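Local coordinates for protein halotolerant alpha-type carbonic anhydrase (dCA II) (Dunaliella salina, PDB 1Y7W) that catalyses, as a salt-tolerant zinc enzyme of the alpha carbonic anhydrase family, the reversible hydration of carbon dioxide to bicarbonate, at residues 73-78 / 167-172; 147-152 / 215-220. All coordinates share one frame; numbering follows the deposited sequence.

Interaction 1. Residues 73-78 / 167-172; sequences VSLNGL and AVIGIM
The delta methyl of I169 meets L75 and L78 together, a compact example of how the central sheet of the alpha carbonic anhydrase fold is covered by one of its long loops. I169 lies on strand 166-175, while the two leucines lie in the loop between strands 55-56 and 89-90. L78 approaches tip to tip, its CD1 3.7 Å from I169 CD1. L75 comes in at a slant, with its CD2 4.1 Å from that same I169 CD1. A single methyl therefore carries both contacts, and all three side chains are buried. In I169, CD1 is anti to CA about the CB-CG1 bond (chi2 169°), which carries the methyl away from the strand. Further out, F245 of strand 240-251 packs against I169, M153 of strand 147-155 and P113 touch L78, and L222 touches L75. The loop itself is fixed by polar bonds: N76 ND2 to L112 O, and backbone bonds from G77 to I88 and N111. Within 73-78 the chain turns tightly into a short 3-10 segment, and this brings both leucines to bear on one methyl: L78 N donates to L75 O over 2.9 Å.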
ATOM      1  N   VAL A  73      14.359   3.528   6.602  1.00 17.59           N
ATOM      2  CA  VAL A  73      14.546   2.395   5.695  1.00 16.22           C
ATOM      3  C   VAL A  73      15.680   2.761   4.736  1.00 17.11           C
ATOM      4  O   VAL A  73      15.866   3.939   4.393  1.00 18.18           O
ATOM      5  CB  VAL A  73      13.277   2.083   4.876  1.00 17.40           C
ATOM      6  CG1 VAL A  73      12.893   3.265   4.021  1.00 17.51           C
ATOM      7  CG2 VAL A  73      13.508   0.770   3.994  1.00 13.92           C
ATOM      8  N   SER A  74      16.529   1.780   4.427  1.00 17.67           N
ATOM      9  CA  SER A  74      17.550   1.974   3.393  1.00 18.28           C
ATOM     10  C   SER A  74      16.803   1.372   2.166  1.00 17.07           C
ATOM     11  O   SER A  74      16.653   0.148   2.067  1.00 16.53           O
ATOM     12  CB  SER A  74      18.823   1.147   3.686  1.00 18.77           C
ATOM     13  OG  SER A  74      19.586   1.787   4.710  1.00 19.41           O
ATOM     14  N   LEU A  75      16.368   2.235   1.263  1.00 16.37           N
ATOM     15  CA  LEU A  75      15.581   1.834   0.108  1.00 17.71           C
ATOM     16  C   LEU A  75      16.334   0.911  -0.849  1.00 19.15           C
ATOM     17  O   LEU A  75      15.697   0.116  -1.541  1.00 19.37           O
ATOM     18  CB  LEU A  75      15.041   3.073  -0.637  1.00 17.58           C
ATOM     19  CG  LEU A  75      14.006   3.912   0.132  1.00 19.34           C
ATOM     20  CD1 LEU A  75      13.706   5.243  -0.614  1.00 20.54           C
ATOM     21  CD2 LEU A  75      12.696   3.065   0.285  1.00 18.66           C
ATOM     22  N   ASN A  76      17.672   1.027  -0.872  1.00 18.30           N
ATOM     23  CA  ASN A  76      18.510   0.194  -1.713  1.00 18.23           C
ATOM     24  C   ASN A  76      17.962   0.046  -3.148  1.00 18.06           C
ATOM     25  O   ASN A  76      17.716   1.091  -3.788  1.00 18.43           O
ATOM     26  CB  ASN A  76      18.722  -1.116  -0.984  1.00 17.72           C
ATOM     27  CG  ASN A  76      19.612  -0.923   0.252  1.00 17.63           C
ATOM     28  OD1 ASN A  76      20.397   0.023   0.284  1.00 21.65           O
ATOM     29  ND2 ASN A  76      19.517  -1.790   1.218  1.00 19.12           N
ATOM     30  N   GLY A  77      17.724  -1.193  -3.590  1.00 18.67           N
ATOM     31  CA  GLY A  77      17.259  -1.444  -4.948  1.00 20.38           C
ATOM     32  C   GLY A  77      15.960  -0.771  -5.326  1.00 21.27           C
ATOM     33  O   GLY A  77      15.737  -0.580  -6.522  1.00 23.01           O
ATOM     34  N   LEU A  78      15.081  -0.446  -4.361  1.00 20.11           N
ATOM     35  CA  LEU A  78      13.831   0.256  -4.725  1.00 20.01           C
ATOM     36  C   LEU A  78      14.115   1.645  -5.267  1.00 18.58           C
ATOM     37  O   LEU A  78      13.356   2.147  -6.075  1.00 17.78           O
ATOM     38  CB  LEU A  78      12.911   0.408  -3.500  1.00 19.83           C
ATOM     39  CG  LEU A  78      12.519  -0.911  -2.860  1.00 20.20           C
ATOM     40  CD1 LEU A  78      11.713  -0.617  -1.566  1.00 20.32           C
ATOM     41  CD2 LEU A  78      11.752  -1.769  -3.804  1.00 19.82           C
ATOM     42  N   ALA A 167       6.849  -4.250   6.289  1.00 13.28           N
ATOM     43  CA  ALA A 167       7.198  -2.827   6.087  1.00 13.91           C
ATOM     44  C   ALA A 167       6.357  -2.419   4.902  1.00 15.20           C
ATOM     45  O   ALA A 167       6.371  -3.125   3.873  1.00 15.97           O
ATOM     46  CB  ALA A 167       8.669  -2.670   5.741  1.00 16.12           C
ATOM     47  N   VAL A 168       5.595  -1.326   5.017  1.00 13.42           N
ATOM     48  CA  VAL A 168       4.774  -0.934   3.881  1.00 14.79           C
ATOM     49  C   VAL A 168       5.115   0.507   3.469  1.00 14.72           C
ATOM     50  O   VAL A 168       5.319   1.400   4.332  1.00 16.79           O
ATOM     51  CB  VAL A 168       3.245  -1.091   4.188  1.00 15.67           C
ATOM     52  CG1 VAL A 168       2.376  -0.532   2.970  1.00 15.59           C
ATOM     53  CG2 VAL A 168       2.938  -2.592   4.469  1.00 17.69           C
ATOM     54  N   ILE A 169       5.165   0.711   2.158  1.00 14.52           N
ATOM     55  CA  ILE A 169       5.464   2.008   1.607  1.00 15.11           C
ATOM     56  C   ILE A 169       4.155   2.546   1.071  1.00 15.81           C
ATOM     57  O   ILE A 169       3.467   1.853   0.335  1.00 17.11           O
ATOM     58  CB  ILE A 169       6.503   1.888   0.496  1.00 15.13           C
ATOM     59  CG1 ILE A 169       7.865   1.631   1.187  1.00 16.24           C
ATOM     60  CG2 ILE A 169       6.562   3.141  -0.337  1.00 16.32           C
ATOM     61  CD1 ILE A 169       9.030   1.214   0.264  1.00 16.83           C
ATOM     62  N   GLY A 170       3.808   3.765   1.458  1.00 15.62           N
ATOM     63  CA  GLY A 170       2.528   4.311   1.016  1.00 15.45           C
ATOM     64  C   GLY A 170       2.842   5.470   0.101  1.00 16.04           C
ATOM     65  O   GLY A 170       3.637   6.310   0.497  1.00 17.23           O
ATOM     66  N   ILE A 171       2.234   5.510  -1.083  1.00 16.78           N
ATOM     67  CA  ILE A 171       2.472   6.560  -2.067  1.00 16.16           C
ATOM     68  C   ILE A 171       1.133   7.172  -2.481  1.00 17.93           C
ATOM     69  O   ILE A 171       0.235   6.448  -2.862  1.00 16.84           O
ATOM     70  CB  ILE A 171       3.180   5.966  -3.301  1.00 18.28           C
ATOM     71  CG1 ILE A 171       4.611   5.537  -2.869  1.00 19.65           C
ATOM     72  CG2 ILE A 171       3.312   7.023  -4.463  1.00 18.71           C
ATOM     73  CD1 ILE A 171       5.293   4.519  -3.839  1.00 18.99           C
ATOM     74  N   MET A 172       1.031   8.514  -2.407  1.00 17.98           N
ATOM     75  CA  MET A 172      -0.214   9.223  -2.761  1.00 16.34           C
ATOM     76  C   MET A 172      -0.211   9.734  -4.206  1.00 16.11           C
ATOM     77  O   MET A 172       0.844   9.987  -4.786  1.00 14.80           O
ATOM     78  CB  MET A 172      -0.357  10.470  -1.864  1.00 17.80           C
ATOM     79  CG  MET A 172      -0.330  10.158  -0.389  1.00 18.44           C
ATOM     80  SD  MET A 172      -1.782   9.146   0.010  1.00 17.90           S
ATOM     81  CE  MET A 172      -1.772   9.255   1.823  1.00 16.54           C
TER

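Interaction 2. Residues 147-152 / 215-220. With ZN (zinc ion), chain D.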
ATOM      1  N   LEU A 147      -5.988   8.626  -4.523  1.00 17.31           N
ATOM      2  CA  LEU A 147      -5.394   7.276  -4.702  1.00 16.31           C
ATOM      3  C   LEU A 147      -4.216   7.081  -3.787  1.00 14.63           C
ATOM      4  O   LEU A 147      -3.416   7.995  -3.611  1.00 14.79           O
ATOM      5  CB  LEU A 147      -4.942   7.090  -6.183  1.00 16.69           C
ATOM      6  CG  LEU A 147      -4.472   5.685  -6.627  1.00 16.35           C
ATOM      7  CD1 LEU A 147      -5.631   4.609  -6.485  1.00 14.77           C
ATOM      8  CD2 LEU A 147      -4.009   5.768  -8.163  1.00 17.32           C
ATOM      9  N   GLU A 148      -4.121   5.909  -3.163  1.00 14.66           N
ATOM     10  CA  GLU A 148      -2.962   5.619  -2.297  1.00 15.23           C
ATOM     11  C   GLU A 148      -2.512   4.202  -2.657  1.00 16.10           C
ATOM     12  O   GLU A 148      -3.311   3.251  -2.648  1.00 15.80           O
ATOM     13  CB  GLU A 148      -3.329   5.698  -0.801  1.00 17.28           C
ATOM     14  CG  GLU A 148      -2.158   5.370   0.136  1.00 17.89           C
ATOM     15  CD  GLU A 148      -2.513   5.569   1.612  1.00 19.62           C
ATOM     16  OE1 GLU A 148      -3.440   6.367   1.912  1.00 17.91           O
ATOM     17  OE2 GLU A 148      -1.829   4.976   2.498  1.00 18.33           O
ATOM     18  N   LEU A 149      -1.238   4.116  -3.018  1.00 16.34           N
ATOM     19  CA  LEU A 149      -0.580   2.867  -3.376  1.00 15.88           C
ATOM     20  C   LEU A 149       0.183   2.290  -2.164  1.00 15.21           C
ATOM     21  O   LEU A 149       0.884   3.017  -1.483  1.00 15.55           O
ATOM     22  CB  LEU A 149       0.409   3.159  -4.504  1.00 16.32           C
ATOM     23  CG  LEU A 149       1.582   2.165  -4.696  1.00 18.05           C
ATOM     24  CD1 LEU A 149       1.010   0.867  -5.122  1.00 17.15           C
ATOM     25  CD2 LEU A 149       2.547   2.680  -5.806  1.00 18.21           C
ATOM     26  N   HIS A 150       0.004   1.000  -1.889  1.00 15.57           N
ATOM     27  CA  HIS A 150       0.695   0.308  -0.808  1.00 15.18           C
ATOM     28  C   HIS A 150       1.605  -0.802  -1.393  1.00 15.93           C
ATOM     29  O   HIS A 150       1.107  -1.734  -1.990  1.00 14.94           O
ATOM     30  CB  HIS A 150      -0.322  -0.335   0.161  1.00 15.15           C
ATOM     31  CG  HIS A 150      -1.026   0.659   1.055  1.00 14.28           C
ATOM     32  ND1 HIS A 150      -2.182   0.352   1.757  1.00 14.68           N
ATOM     33  CD2 HIS A 150      -0.786   1.975   1.279  1.00 13.75           C
ATOM     34  CE1 HIS A 150      -2.627   1.440   2.360  1.00 15.33           C
ATOM     35  NE2 HIS A 150      -1.800   2.444   2.085  1.00 12.74           N
ATOM     36  N   ILE A 151       2.919  -0.638  -1.246  1.00 17.27           N
ATOM     37  CA  ILE A 151       3.908  -1.650  -1.629  1.00 16.11           C
ATOM     38  C   ILE A 151       4.176  -2.346  -0.300  1.00 16.80           C
ATOM     39  O   ILE A 151       4.707  -1.737   0.660  1.00 16.73           O
ATOM     40  CB  ILE A 151       5.205  -1.035  -2.139  1.00 16.14           C
ATOM     41  CG1 ILE A 151       4.908  -0.185  -3.380  1.00 16.31           C
ATOM     42  CG2 ILE A 151       6.204  -2.168  -2.526  1.00 16.97           C
ATOM     43  CD1 ILE A 151       6.116   0.605  -3.867  1.00 16.29           C
ATOM     44  N   VAL A 152       3.790  -3.615  -0.234  1.00 15.71           N
ATOM     45  CA  VAL A 152       3.877  -4.416   0.989  1.00 15.33           C
ATOM     46  C   VAL A 152       5.145  -5.267   0.983  1.00 17.70           C
ATOM     47  O   VAL A 152       5.368  -5.964   0.001  1.00 16.76           O
ATOM     48  CB  VAL A 152       2.707  -5.359   1.057  1.00 16.72           C
ATOM     49  CG1 VAL A 152       2.808  -6.238   2.350  1.00 15.14           C
ATOM     50  CG2 VAL A 152       1.362  -4.526   1.058  1.00 13.69           C
ATOM     51  N   THR A 215      11.562   4.217 -11.204  1.00 20.88           N
ATOM     52  CA  THR A 215      11.015   5.177 -12.156  1.00 23.07           C
ATOM     53  C   THR A 215       9.494   5.186 -12.263  1.00 22.26           C
ATOM     54  O   THR A 215       8.897   6.213 -12.576  1.00 24.86           O
ATOM     55  CB  THR A 215      11.637   4.967 -13.606  1.00 23.66           C
ATOM     56  OG1 THR A 215      11.147   3.740 -14.176  1.00 23.80           O
ATOM     57  CG2 THR A 215      13.178   4.896 -13.510  1.00 22.23           C
ATOM     58  N   GLN A 216       8.864   4.064 -11.967  1.00 21.30           N
ATOM     59  CA  GLN A 216       7.435   4.028 -12.120  1.00 21.91           C
ATOM     60  C   GLN A 216       6.583   4.193 -10.866  1.00 21.37           C
ATOM     61  O   GLN A 216       5.452   4.650 -10.974  1.00 21.77           O
ATOM     62  CB  GLN A 216       7.037   2.733 -12.830  1.00 22.06           C
ATOM     63  CG  GLN A 216       7.576   2.732 -14.276  1.00 24.20           C
ATOM     64  CD  GLN A 216       7.151   1.492 -15.022  1.00 26.74           C
ATOM     65  OE1 GLN A 216       7.681   0.405 -14.785  1.00 26.35           O
ATOM     66  NE2 GLN A 216       6.163   1.643 -15.932  1.00 24.59           N
ATOM     67  N   LEU A 217       7.130   3.804  -9.707  1.00 21.97           N
ATOM     68  CA  LEU A 217       6.377   3.833  -8.456  1.00 20.40           C
ATOM     69  C   LEU A 217       6.834   4.860  -7.430  1.00 21.43           C
ATOM     70  O   LEU A 217       6.010   5.611  -6.944  1.00 21.94           O
ATOM     71  CB  LEU A 217       6.350   2.433  -7.839  1.00 20.31           C
ATOM     72  CG  LEU A 217       5.865   1.246  -8.694  1.00 20.12           C
ATOM     73  CD1 LEU A 217       6.006   0.003  -7.870  1.00 18.58           C
ATOM     74  CD2 LEU A 217       4.410   1.409  -9.207  1.00 18.50           C
ATOM     75  N   LEU A 218       8.131   4.935  -7.113  1.00 20.93           N
ATOM     76  CA  LEU A 218       8.553   5.898  -6.102  1.00 21.48           C
ATOM     77  C   LEU A 218       8.316   7.309  -6.571  1.00 22.12           C
ATOM     78  O   LEU A 218       8.506   7.616  -7.757  1.00 22.62           O
ATOM     79  CB  LEU A 218      10.027   5.742  -5.746  1.00 22.99           C
ATOM     80  CG  LEU A 218      10.465   4.440  -5.093  1.00 23.75           C
ATOM     81  CD1 LEU A 218      11.814   4.741  -4.394  1.00 23.83           C
ATOM     82  CD2 LEU A 218       9.468   3.977  -4.032  1.00 25.89           C
ATOM     83  N   PRO A 219       7.913   8.212  -5.646  1.00 21.41           N
ATOM     84  CA  PRO A 219       7.661   9.591  -6.068  1.00 21.80           C
ATOM     85  C   PRO A 219       8.929  10.398  -6.281  1.00 24.21           C
ATOM     86  O   PRO A 219      10.035   9.917  -6.035  1.00 20.76           O
ATOM     87  CB  PRO A 219       6.783  10.160  -4.957  1.00 23.38           C
ATOM     88  CG  PRO A 219       7.168   9.363  -3.749  1.00 22.33           C
ATOM     89  CD  PRO A 219       7.491   7.965  -4.253  1.00 20.42           C
ATOM     90  N   SER A 220       8.751  11.642  -6.723  1.00 25.66           N
ATOM     91  CA  SER A 220       9.882  12.500  -7.021  1.00 29.44           C
ATOM     92  C   SER A 220      10.773  12.915  -5.847  1.00 32.02           C
ATOM     93  O   SER A 220      11.930  13.302  -6.066  1.00 34.18           O
ATOM     94  CB  SER A 220       9.405  13.743  -7.787  1.00 31.30           C
ATOM     95  OG  SER A 220       8.327  14.386  -7.101  1.00 34.30           O
TER
HETATM   96 ZN    ZN D 283      -3.399  -1.291   1.648  1.00 17.72          ZN
HETATM   97  O   HOH W   1      -4.274  -2.357   2.972  1.00 28.85           O
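L217 meets L149 and I151 through its two delta methyls, one for each, and so illustrates how the far side of a metal-binding strand is packed in an alpha carbonic anhydrase. In sequence order, T215 lies in helix 213-217, where the chain makes a wider pi-type turn, and its carbonyl O accepts a bond from R249 NH1. Q216 OE1 accepts a hydrogen bond from the backbone N of N212, at the end of strand 211-212 just before the helix. L217 then points at strand 147-155. Its CG lies beside the backbone N (chi1 -53°), and the fork sends CD2 to within 4.1 Å of L149 CD2, the two side chains crossing at about a right angle. The other branch, L217 CD1, stands 4.0 Å from I151 CD1 and meets it at a slant. R249 also bonds the carbonyls of L217 and L218, holding the backbone of this segment. Between L149 and I151, H150 projects from the strand's other face. Its ND1 binds zinc at 2.0 Å, beside H130, H132 and a water. H150 NE2 donates to E148 OE2 over 2.6 Å; OE2 lies in the imidazole plane, whereas the nitrogen approaches from above the carboxylate, 48° out of that plane. This bond restrains rotation of the imidazole, and the carboxylate would probably make ND1 a stronger donor to zinc, while the opposite face of the strand meets L217 through methyl contacts.

In the fold
The two interactions, with centres about 8 Å apart, share one mixed sheet through the antiparallel neighbours 147-155 and 166-175. Backbone bonds join them: L149 N to I171 O at 2.8 Å and I151 O to I169 N at 2.9 Å. Along the chain the segments alternate, 73-78, 147-152, 167-172, 215-220, so the earlier loop packs on the later strand and the helix 213-217 region packs on the earlier one. I171 CD1 also packs against L217 O, 3.4 Å away. The example shows a general economy: alternation along a strand lets one residue bind the zinc while its neighbours build the core behind it.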